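Local coordinates for WbbM protein (Klebsiella pneumoniae, PDB 6U4B) that is a trimeric, bifunctional glycosyltransferase that polymerises O-antigen glycan, pairing a DUF4422 region with a magnesium-binding family 8 glycosyltransferase region, at residues 35-40 and 101-106; 45-50 and 141-146; 130-135 and 283-288. All blocks are in the same frame, centred on the assembly; numbering follows the deposited sequence.

Interaction 1 of 3, residues 35-40 and 101-106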
loop_
_atom_site.group_PDB
_atom_site.type_symbol
_atom_site.label_atom_id
_atom_site.label_comp_id
_atom_site.label_asym_id
_atom_site.label_seq_id
_atom_site.Cartn_x
_atom_site.Cartn_y
_atom_site.Cartn_z
ATOM N N HIS A 35 -33.025 -17.564 -18.566
ATOM C CA HIS A 35 -33.231 -16.302 -17.876
ATOM C C HIS A 35 -31.980 -15.441 -18.000
ATOM O O HIS A 35 -30.855 -15.950 -18.018
ATOM C CB HIS A 35 -33.559 -16.521 -16.394
ATOM C CG HIS A 35 -34.700 -17.464 -16.153
ATOM N ND1 HIS A 35 -35.929 -17.043 -15.692
ATOM C CD2 HIS A 35 -34.790 -18.809 -16.294
ATOM C CE1 HIS A 35 -36.730 -18.086 -15.564
ATOM N NE2 HIS A 35 -36.064 -19.170 -15.923
ATOM N N HIS A 36 -32.187 -14.127 -18.090
ATOM C CA HIS A 36 -31.097 -13.162 -18.129
ATOM C C HIS A 36 -31.219 -12.098 -17.048
ATOM O O HIS A 36 -30.329 -11.246 -16.931
ATOM C CB HIS A 36 -31.023 -12.494 -19.510
ATOM C CG HIS A 36 -32.147 -11.543 -19.784
ATOM N ND1 HIS A 36 -33.405 -11.962 -20.161
ATOM C CD2 HIS A 36 -32.198 -10.191 -19.739
ATOM C CE1 HIS A 36 -34.183 -10.908 -20.334
ATOM N NE2 HIS A 36 -33.475 -9.821 -20.083
ATOM N N LYS A 37 -32.290 -12.119 -16.265
ATOM C CA LYS A 37 -32.476 -11.188 -15.162
ATOM C C LYS A 37 -33.369 -11.869 -14.136
ATOM O O LYS A 37 -33.942 -12.927 -14.409
ATOM C CB LYS A 37 -33.094 -9.867 -15.641
ATOM C CG LYS A 37 -34.478 -9.984 -16.249
ATOM C CD LYS A 37 -35.133 -8.613 -16.324
ATOM C CE LYS A 37 -36.023 -8.477 -17.550
ATOM N NZ LYS A 37 -36.634 -7.119 -17.621
ATOM N N PRO A 38 -33.479 -11.294 -12.920
ATOM C CA PRO A 38 -34.420 -11.857 -11.938
ATOM C C PRO A 38 -35.826 -11.993 -12.502
ATOM O O PRO A 38 -36.455 -11.000 -12.877
ATOM C CB PRO A 38 -34.368 -10.846 -10.787
ATOM C CG PRO A 38 -32.985 -10.284 -10.870
ATOM C CD PRO A 38 -32.659 -10.217 -12.334
ATOM N N SER A 39 -36.318 -13.227 -12.580
ATOM C CA SER A 39 -37.598 -13.506 -13.210
ATOM C C SER A 39 -38.153 -14.806 -12.649
ATOM O O SER A 39 -37.399 -15.686 -12.223
ATOM C CB SER A 39 -37.463 -13.586 -14.735
ATOM O OG SER A 39 -36.361 -14.396 -15.105
ATOM N N ALA A 40 -39.480 -14.920 -12.673
ATOM C CA ALA A 40 -40.167 -16.002 -11.976
ATOM C C ALA A 40 -39.767 -17.368 -12.519
ATOM O O ALA A 40 -39.581 -17.551 -13.727
ATOM C CB ALA A 40 -41.681 -15.820 -12.087
ATOM N N MET A 101 -37.377 -23.940 -23.137
ATOM C CA MET A 101 -38.428 -22.938 -23.231
ATOM C C MET A 101 -37.864 -21.596 -22.791
ATOM O O MET A 101 -36.807 -21.521 -22.162
ATOM C CB MET A 101 -39.647 -23.318 -22.376
ATOM C CG MET A 101 -40.280 -24.654 -22.752
ATOM S SD MET A 101 -41.844 -25.025 -21.919
ATOM C CE MET A 101 -41.316 -25.161 -20.213
ATOM N N HIS A 102 -38.569 -20.528 -23.152
ATOM C CA HIS A 102 -38.196 -19.196 -22.701
ATOM C C HIS A 102 -38.644 -18.998 -21.253
ATOM O O HIS A 102 -39.293 -19.858 -20.655
ATOM C CB HIS A 102 -38.792 -18.136 -23.623
ATOM C CG HIS A 102 -38.476 -18.352 -25.070
ATOM N ND1 HIS A 102 -37.205 -18.207 -25.582
ATOM C CD2 HIS A 102 -39.263 -18.715 -26.111
ATOM C CE1 HIS A 102 -37.222 -18.467 -26.878
ATOM N NE2 HIS A 102 -38.459 -18.776 -27.224
ATOM N N TYR A 103 -38.290 -17.849 -20.669
ATOM C CA TYR A 103 -38.630 -17.590 -19.276
ATOM C C TYR A 103 -40.028 -17.014 -19.107
ATOM O O TYR A 103 -40.631 -17.194 -18.044
ATOM C CB TYR A 103 -37.598 -16.655 -18.619
ATOM C CG TYR A 103 -37.667 -15.196 -19.021
ATOM C CD1 TYR A 103 -38.317 -14.265 -18.220
ATOM C CD2 TYR A 103 -37.052 -14.743 -20.184
ATOM C CE1 TYR A 103 -38.369 -12.926 -18.571
ATOM C CE2 TYR A 103 -37.100 -13.399 -20.547
ATOM C CZ TYR A 103 -37.763 -12.499 -19.736
ATOM O OH TYR A 103 -37.813 -11.169 -20.090
ATOM N N ARG A 104 -40.566 -16.335 -20.122
ATOM C CA ARG A 104 -41.950 -15.879 -20.087
ATOM C C ARG A 104 -42.775 -16.443 -21.238
ATOM O O ARG A 104 -43.916 -16.016 -21.441
ATOM C CB ARG A 104 -42.011 -14.349 -20.086
ATOM C CG ARG A 104 -41.955 -13.744 -18.698
ATOM C CD ARG A 104 -41.668 -12.255 -18.740
ATOM N NE ARG A 104 -42.719 -11.489 -19.397
ATOM C CZ ARG A 104 -42.712 -10.164 -19.500
ATOM N NH1 ARG A 104 -43.708 -9.537 -20.112
ATOM N NH2 ARG A 104 -41.707 -9.467 -18.988
ATOM N N ARG A 105 -42.221 -17.379 -22.006
ATOM C CA ARG A 105 -42.938 -18.047 -23.086
ATOM C C ARG A 105 -42.696 -19.541 -22.957
ATOM O O ARG A 105 -41.542 -19.985 -22.938
ATOM C CB ARG A 105 -42.484 -17.537 -24.457
ATOM C CG ARG A 105 -42.874 -16.098 -24.746
ATOM C CD ARG A 105 -42.052 -15.531 -25.889
ATOM N NE ARG A 105 -42.559 -14.242 -26.352
ATOM C CZ ARG A 105 -42.168 -13.064 -25.875
ATOM N NH1 ARG A 105 -41.261 -13.002 -24.908
ATOM N NH2 ARG A 105 -42.687 -11.946 -26.365
ATOM N N HIS A 106 -43.773 -20.311 -22.853
ATOM C CA HIS A 106 -43.692 -21.741 -22.593
ATOM C C HIS A 106 -44.574 -22.489 -23.587
ATOM O O HIS A 106 -45.228 -21.892 -24.448
ATOM C CB HIS A 106 -44.104 -22.052 -21.147
ATOM C CG HIS A 106 -43.314 -21.300 -20.123
ATOM N ND1 HIS A 106 -43.905 -20.509 -19.160
ATOM C CD2 HIS A 106 -41.979 -21.217 -19.910
ATOM C CE1 HIS A 106 -42.967 -19.970 -18.400
ATOM N NE2 HIS A 106 -41.790 -20.384 -18.833
HETATM O O HOH W 1 -40.025 -15.707 -15.569
#

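Interaction 2 of 3, residues 45-50 and 141-146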
loop_
_atom_site.group_PDB
_atom_site.type_symbol
_atom_site.label_atom_id
_atom_site.label_comp_id
_atom_site.label_asym_id
_atom_site.label_seq_id
_atom_site.Cartn_x
_atom_site.Cartn_y
_atom_site.Cartn_z
ATOM N N ALA A 45 -40.389 -29.616 -10.759
ATOM C CA ALA A 45 -39.002 -30.022 -10.573
ATOM C C ALA A 45 -38.324 -30.405 -11.880
ATOM O O ALA A 45 -37.091 -30.396 -11.951
ATOM C CB ALA A 45 -38.927 -31.191 -9.589
ATOM N N ILE A 46 -39.096 -30.740 -12.918
ATOM C CA ILE A 46 -38.503 -31.131 -14.194
ATOM C C ILE A 46 -38.098 -29.940 -15.047
ATOM O O ILE A 46 -37.471 -30.130 -16.097
ATOM C CB ILE A 46 -39.464 -32.036 -14.987
ATOM C CG1 ILE A 46 -40.676 -31.242 -15.470
ATOM C CG2 ILE A 46 -39.916 -33.197 -14.127
ATOM C CD1 ILE A 46 -41.656 -32.068 -16.266
ATOM N N ILE A 47 -38.435 -28.721 -14.635
ATOM C CA ILE A 47 -38.020 -27.511 -15.337
ATOM C C ILE A 47 -36.814 -26.932 -14.609
ATOM O O ILE A 47 -36.896 -26.597 -13.422
ATOM C CB ILE A 47 -39.158 -26.483 -15.432
ATOM C CG1 ILE A 47 -40.180 -26.904 -16.492
ATOM C CG2 ILE A 47 -38.602 -25.109 -15.787
ATOM C CD1 ILE A 47 -41.332 -27.712 -15.975
ATOM N N LYS A 48 -35.693 -26.818 -15.317
ATOM C CA LYS A 48 -34.448 -26.339 -14.725
ATOM C C LYS A 48 -34.124 -24.955 -15.267
ATOM O O LYS A 48 -33.851 -24.817 -16.469
ATOM C CB LYS A 48 -33.302 -27.310 -15.023
ATOM C CG LYS A 48 -33.590 -28.758 -14.642
ATOM C CD LYS A 48 -33.517 -28.989 -13.137
ATOM C CE LYS A 48 -32.075 -29.063 -12.650
ATOM N NZ LYS A 48 -31.987 -29.495 -11.225
ATOM N N PRO A 49 -34.152 -23.908 -14.446
ATOM C CA PRO A 49 -33.818 -22.570 -14.948
ATOM C C PRO A 49 -32.317 -22.386 -15.118
ATOM O O PRO A 49 -31.511 -22.904 -14.339
ATOM C CB PRO A 49 -34.376 -21.640 -13.865
ATOM C CG PRO A 49 -34.360 -22.468 -12.617
ATOM C CD PRO A 49 -34.634 -23.884 -13.053
ATOM N N LEU A 50 -31.947 -21.638 -16.156
ATOM C CA LEU A 50 -30.553 -21.339 -16.454
ATOM C C LEU A 50 -30.390 -19.843 -16.666
ATOM O O LEU A 50 -31.196 -19.215 -17.361
ATOM C CB LEU A 50 -30.062 -22.099 -17.695
ATOM C CG LEU A 50 -29.816 -23.601 -17.545
ATOM C CD1 LEU A 50 -29.423 -24.209 -18.881
ATOM C CD2 LEU A 50 -28.750 -23.871 -16.497
ATOM N N GLU A 141 -46.601 -34.718 -14.419
ATOM C CA GLU A 141 -47.592 -35.677 -14.901
ATOM C C GLU A 141 -48.101 -35.309 -16.290
ATOM O O GLU A 141 -48.173 -36.164 -17.180
ATOM C CB GLU A 141 -48.757 -35.778 -13.917
ATOM C CG GLU A 141 -48.440 -36.517 -12.635
ATOM C CD GLU A 141 -49.589 -37.396 -12.184
ATOM O OE1 GLU A 141 -49.795 -38.464 -12.798
ATOM O OE2 GLU A 141 -50.300 -37.010 -11.231
ATOM N N THR A 142 -48.469 -34.041 -16.494
ATOM C CA THR A 142 -49.041 -33.643 -17.776
ATOM C C THR A 142 -47.988 -33.643 -18.877
ATOM O O THR A 142 -48.281 -34.002 -20.024
ATOM C CB THR A 142 -49.692 -32.266 -17.658
ATOM O OG1 THR A 142 -50.638 -32.272 -16.582
ATOM C CG2 THR A 142 -50.416 -31.915 -18.948
ATOM N N ILE A 143 -46.757 -33.249 -18.549
ATOM C CA ILE A 143 -45.696 -33.237 -19.549
ATOM C C ILE A 143 -45.305 -34.657 -19.939
ATOM O O ILE A 143 -44.974 -34.921 -21.103
ATOM C CB ILE A 143 -44.494 -32.425 -19.028
ATOM C CG1 ILE A 143 -44.866 -30.943 -18.933
ATOM C CG2 ILE A 143 -43.275 -32.614 -19.917
ATOM C CD1 ILE A 143 -43.762 -30.060 -18.399
ATOM N N GLN A 144 -45.358 -35.600 -18.993
ATOM C CA GLN A 144 -44.983 -36.978 -19.298
ATOM C C GLN A 144 -45.986 -37.640 -20.237
ATOM O O GLN A 144 -45.593 -38.342 -21.177
ATOM C CB GLN A 144 -44.841 -37.783 -18.007
ATOM C CG GLN A 144 -43.500 -37.603 -17.310
ATOM C CD GLN A 144 -42.621 -38.833 -17.418
ATOM O OE1 GLN A 144 -43.085 -39.960 -17.236
ATOM N NE2 GLN A 144 -41.345 -38.624 -17.720
ATOM N N ARG A 145 -47.285 -37.436 -20.000
ATOM C CA ARG A 145 -48.287 -38.011 -20.893
ATOM C C ARG A 145 -48.260 -37.352 -22.267
ATOM O O ARG A 145 -48.643 -37.976 -23.263
ATOM C CB ARG A 145 -49.685 -37.893 -20.278
ATOM C CG ARG A 145 -49.947 -38.823 -19.099
ATOM C CD ARG A 145 -51.417 -39.230 -19.039
ATOM N NE ARG A 145 -51.690 -40.181 -17.964
ATOM C CZ ARG A 145 -52.819 -40.873 -17.846
ATOM N NH1 ARG A 145 -53.787 -40.729 -18.741
ATOM N NH2 ARG A 145 -52.979 -41.716 -16.834
ATOM N N CYS A 146 -47.808 -36.102 -22.344
ATOM C CA CYS A 146 -47.789 -35.411 -23.625
ATOM C C CYS A 146 -46.661 -35.913 -24.519
ATOM O O CYS A 146 -46.778 -35.845 -25.749
ATOM C CB CYS A 146 -47.663 -33.908 -23.396
ATOM S SG CYS A 146 -47.860 -32.879 -24.866
#

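Interaction 3 of 3, residues 130-135 and 283-288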
loop_
_atom_site.group_PDB
_atom_site.type_symbol
_atom_site.label_atom_id
_atom_site.label_comp_id
_atom_site.label_asym_id
_atom_site.label_seq_id
_atom_site.Cartn_x
_atom_site.Cartn_y
_atom_site.Cartn_z
ATOM N N GLU A 130 -50.064 -20.497 -9.821
ATOM C CA GLU A 130 -50.411 -21.914 -9.778
ATOM C C GLU A 130 -51.469 -22.272 -10.815
ATOM O O GLU A 130 -51.448 -23.385 -11.353
ATOM C CB GLU A 130 -50.872 -22.297 -8.371
ATOM C CG GLU A 130 -49.727 -22.687 -7.441
ATOM C CD GLU A 130 -50.152 -22.796 -5.988
ATOM O OE1 GLU A 130 -49.902 -21.842 -5.222
ATOM O OE2 GLU A 130 -50.742 -23.834 -5.613
ATOM N N GLU A 131 -52.393 -21.352 -11.113
ATOM C CA GLU A 131 -53.376 -21.609 -12.163
ATOM C C GLU A 131 -52.712 -21.700 -13.532
ATOM O O GLU A 131 -53.105 -22.524 -14.366
ATOM C CB GLU A 131 -54.445 -20.519 -12.166
ATOM C CG GLU A 131 -55.472 -20.669 -13.279
ATOM C CD GLU A 131 -56.236 -19.388 -13.549
ATOM O OE1 GLU A 131 -55.841 -18.335 -13.006
ATOM O OE2 GLU A 131 -57.229 -19.434 -14.305
ATOM N N TYR A 132 -51.711 -20.851 -13.779
ATOM C CA TYR A 132 -50.985 -20.879 -15.045
ATOM C C TYR A 132 -50.371 -22.251 -15.294
ATOM O O TYR A 132 -50.519 -22.825 -16.379
ATOM C CB TYR A 132 -49.907 -19.791 -15.039
ATOM C CG TYR A 132 -48.968 -19.808 -16.228
ATOM C CD1 TYR A 132 -49.347 -19.254 -17.443
ATOM C CD2 TYR A 132 -47.695 -20.354 -16.128
ATOM C CE1 TYR A 132 -48.492 -19.255 -18.530
ATOM C CE2 TYR A 132 -46.832 -20.359 -17.210
ATOM C CZ TYR A 132 -47.238 -19.810 -18.409
ATOM O OH TYR A 132 -46.388 -19.813 -19.493
ATOM N N GLU A 133 -49.686 -22.796 -14.288
ATOM C CA GLU A 133 -49.043 -24.095 -14.441
ATOM C C GLU A 133 -50.062 -25.222 -14.546
ATOM O O GLU A 133 -49.770 -26.266 -15.140
ATOM C CB GLU A 133 -48.086 -24.337 -13.274
ATOM C CG GLU A 133 -46.911 -23.371 -13.241
ATOM C CD GLU A 133 -46.158 -23.407 -11.925
ATOM O OE1 GLU A 133 -46.640 -22.798 -10.945
ATOM O OE2 GLU A 133 -45.095 -24.056 -11.866
ATOM N N LYS A 134 -51.259 -25.029 -13.988
ATOM C CA LYS A 134 -52.288 -26.061 -14.050
ATOM C C LYS A 134 -52.952 -26.112 -15.422
ATOM O O LYS A 134 -53.077 -27.189 -16.016
ATOM C CB LYS A 134 -53.337 -25.823 -12.960
ATOM C CG LYS A 134 -54.432 -26.883 -12.902
ATOM C CD LYS A 134 -53.919 -28.186 -12.303
ATOM C CE LYS A 134 -55.021 -29.240 -12.220
ATOM N NZ LYS A 134 -55.417 -29.768 -13.560
ATOM N N ILE A 135 -53.391 -24.961 -15.941
ATOM C CA ILE A 135 -54.170 -24.974 -17.177
ATOM C C ILE A 135 -53.293 -25.314 -18.376
ATOM O O ILE A 135 -53.766 -25.910 -19.350
ATOM C CB ILE A 135 -54.899 -23.631 -17.377
ATOM C CG1 ILE A 135 -53.903 -22.498 -17.640
ATOM C CG2 ILE A 135 -55.766 -23.311 -16.168
ATOM C CD1 ILE A 135 -54.566 -21.187 -17.999
ATOM N N THR A 283 -47.496 -20.015 -25.034
ATOM C CA THR A 283 -48.008 -19.131 -23.998
ATOM C C THR A 283 -47.141 -17.883 -23.889
ATOM O O THR A 283 -45.982 -17.859 -24.312
ATOM C CB THR A 283 -48.070 -19.832 -22.633
ATOM O OG1 THR A 283 -46.759 -19.885 -22.053
ATOM C CG2 THR A 283 -48.617 -21.246 -22.776
ATOM N N PHE A 284 -47.726 -16.834 -23.316
ATOM C CA PHE A 284 -46.992 -15.620 -22.994
ATOM C C PHE A 284 -47.472 -15.083 -21.655
ATOM O O PHE A 284 -48.676 -15.045 -21.385
ATOM C CB PHE A 284 -47.151 -14.535 -24.067
ATOM C CG PHE A 284 -46.495 -13.230 -23.700
ATOM C CD1 PHE A 284 -47.257 -12.120 -23.372
ATOM C CD2 PHE A 284 -45.113 -13.122 -23.657
ATOM C CE1 PHE A 284 -46.654 -10.923 -23.025
ATOM C CE2 PHE A 284 -44.504 -11.928 -23.309
ATOM C CZ PHE A 284 -45.276 -10.827 -22.994
ATOM N N VAL A 285 -46.519 -14.666 -20.827
ATOM C CA VAL A 285 -46.781 -14.114 -19.504
ATOM C C VAL A 285 -46.582 -12.608 -19.584
ATOM O O VAL A 285 -45.464 -12.135 -19.825
ATOM C CB VAL A 285 -45.866 -14.745 -18.444
ATOM C CG1 VAL A 285 -46.116 -14.120 -17.088
ATOM C CG2 VAL A 285 -46.083 -16.248 -18.398
ATOM N N SER A 286 -47.663 -11.853 -19.373
ATOM C CA SER A 286 -47.636 -10.415 -19.614
ATOM C C SER A 286 -47.048 -9.616 -18.458
ATOM O O SER A 286 -46.617 -8.478 -18.671
ATOM C CB SER A 286 -49.049 -9.913 -19.926
ATOM O OG SER A 286 -49.999 -10.484 -19.044
ATOM N N ASN A 287 -47.012 -10.172 -17.249
ATOM C CA ASN A 287 -46.491 -9.473 -16.079
ATOM C C ASN A 287 -45.322 -10.259 -15.504
ATOM O O ASN A 287 -45.497 -11.392 -15.041
ATOM C CB ASN A 287 -47.581 -9.278 -15.021
ATOM C CG ASN A 287 -48.652 -8.300 -15.461
ATOM O OD1 ASN A 287 -48.360 -7.279 -16.084
ATOM N ND2 ASN A 287 -49.904 -8.609 -15.139
ATOM N N GLU A 288 -44.139 -9.656 -15.522
ATOM C CA GLU A 288 -42.961 -10.303 -14.964
ATOM C C GLU A 288 -42.963 -10.173 -13.447
ATOM O O GLU A 288 -43.284 -9.114 -12.900
ATOM C CB GLU A 288 -41.687 -9.688 -15.547
ATOM C CG GLU A 288 -40.493 -10.626 -15.545
ATOM C CD GLU A 288 -39.289 -10.032 -16.249
ATOM O OE1 GLU A 288 -38.342 -9.603 -15.555
ATOM O OE2 GLU A 288 -39.298 -9.985 -17.498
#

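Interaction 1 of 3, residues 35-40 and 101-106
Tyr103 is the hub here, its side chain laid against segment 35-40, the end of strand 29-35 and the loop after it. The aromatic contacts dominate. Tyr103 CB sits over one face of the His35 imidazole, a CH-pi contact 3.6 Å from the ring centroid. With CG placed between the backbone N and the carbonyl carbon (chi1 74°), the Tyr103 ring is turned toward segment 35-40, where the edge of His36 meets its face in an offset edge-to-face pair, planes at 76°. CE1 of His36 comes 3.6 Å from Tyr103 OH. Apolar packing adds Ser39 CB, 3.7 Å from Tyr103 CD1.

The hydrogen bonds lie mostly within segment 35-40. His35 ND1 donates to Ser39 OG at 2.7 Å, nearly straight and in the imidazole plane; Ser39 OG then donates to Lys37 O at 2.9 Å. Between the segments a water gives one hydrogen bond to Ala40 O (2.6 Å) and another to Tyr103 O (3.0 Å).

Thr33 OG1 bonds His35 NE2, and Glu288 OE2 bonds Tyr103 OH. Because ND1 is the donor, His35 must carry a proton there, and with both ring nitrogens engaged the imidazole is held in rotation against Tyr103 CB.

Interaction 2 of 3, residues 45-50 and 141-146
Ile46, just ahead of strand 47-51, meets Ile143 of helix 140-146 tip to tip. Its CG1 branch lies between the backbone N and the carbonyl carbon (chi1 69°), and the chain then runs out fully extended (chi2 180°), which carries Ile46 CD1 across to within 3.6 Å of Ile143 CD1. Ile46 CD1 also lies 4.0 Å from both Ile143 CB and Ile143 CG2, so it rests against the branch point of the helix residue as well as its end.

Ile47, the first residue of the strand, comes in at about a right angle to Ile143. This is a lighter touch, with Ile47 CD1 4.2 Å from Ile143 CD1, and Ile47 also packs on Leu42 of a neighbouring loop. Beyond it the strand runs away from the helix: backbone bonds tie Lys48 and then Leu50 to strand 29-35, and Leu50 is packed on helix 82-91.

The side-chain contacts across the two segments are purely aliphatic, and all three isoleucines are buried, with Phe109 also against Ile143. The arrangement is that of an alpha/beta fold, in which a short helix places one branched side chain against the residue before a strand and the strand's first residue, the strand itself pairing in parallel with its neighbour in a mixed sheet.

Interaction 3 of 3, residues 130-135 and 283-288
Tyr132 reaches from helix 130-135 to Thr283 and Val285 on strand 277-285, a helix packed on a strand that runs parallel to its two partners, 122-125 and 152-159, in the mixed sheet. The tight part is confined to the end of this one side chain. Tyr132 OH and Thr283 OG1 share a hydrogen bond of 2.6 Å, in which either hydroxyl could be the donor, and OG1 lies at the ring edge, close to the phenol plane. Directed from the helix with CG anti to the backbone nitrogen (chi1 173°), the ring bridges the distance between backbones whose nearest CA atoms, those of Tyr132 and Val285, are 9.1 Å apart.

Val285, two residues further along the strand, points to the same side as Thr283 and supplies the apolar half of the grip. The Val285 CG2 methyl lies 3.7 Å from Tyr132 CZ, approaching the ring obliquely. His125 and Phe136 also meet the Tyr132 ring, so the phenol is buried among aromatic groups as well as against the strand.

The other side of the contact is loose. Glu130, Glu131 and Lys134 are exposed on the helix and take no part, and on the strand Phe284 points away from it. Past Val285 the chain leads to the exposed Ser286 and Asn287, well clear of the helix.

The two buried hydroxyls are also bonded to His106. Tyr132 OH is hydrogen-bonded to His106 ND1, while Thr283 OG1 is bonded to the backbone N of the same residue. One histidine therefore closes a compact polar cluster around the helix-strand bond, its imidazole engaging the phenol and its amide the threonine. Within that cluster Thr283 CB stands 3.6 Å from Tyr132 OH.

In the fold
All three contacts reach the same mixed sheet, in the N-terminal half of the chain, away from the magnesium site. Their centres lie about 12 Å (interactions 1 and 3) and about 15 Å (interaction 2 from each) apart. Interaction 1 touches both of the others: a backbone bond from His35 N to Leu50 O joins it to interaction 2 through parallel strands 29-35 and 47-51, and Arg104 NE to Val285 O joins it to interaction 3. Interactions 2 and 3 do not touch, although their helices, 130-135 and 140-146, are consecutive. Along the chain interaction 2 alternates with both others, whereas interaction 1 closes before interaction 3 opens, so early strands, later helices and strand 277-285 are interlocked into one unit.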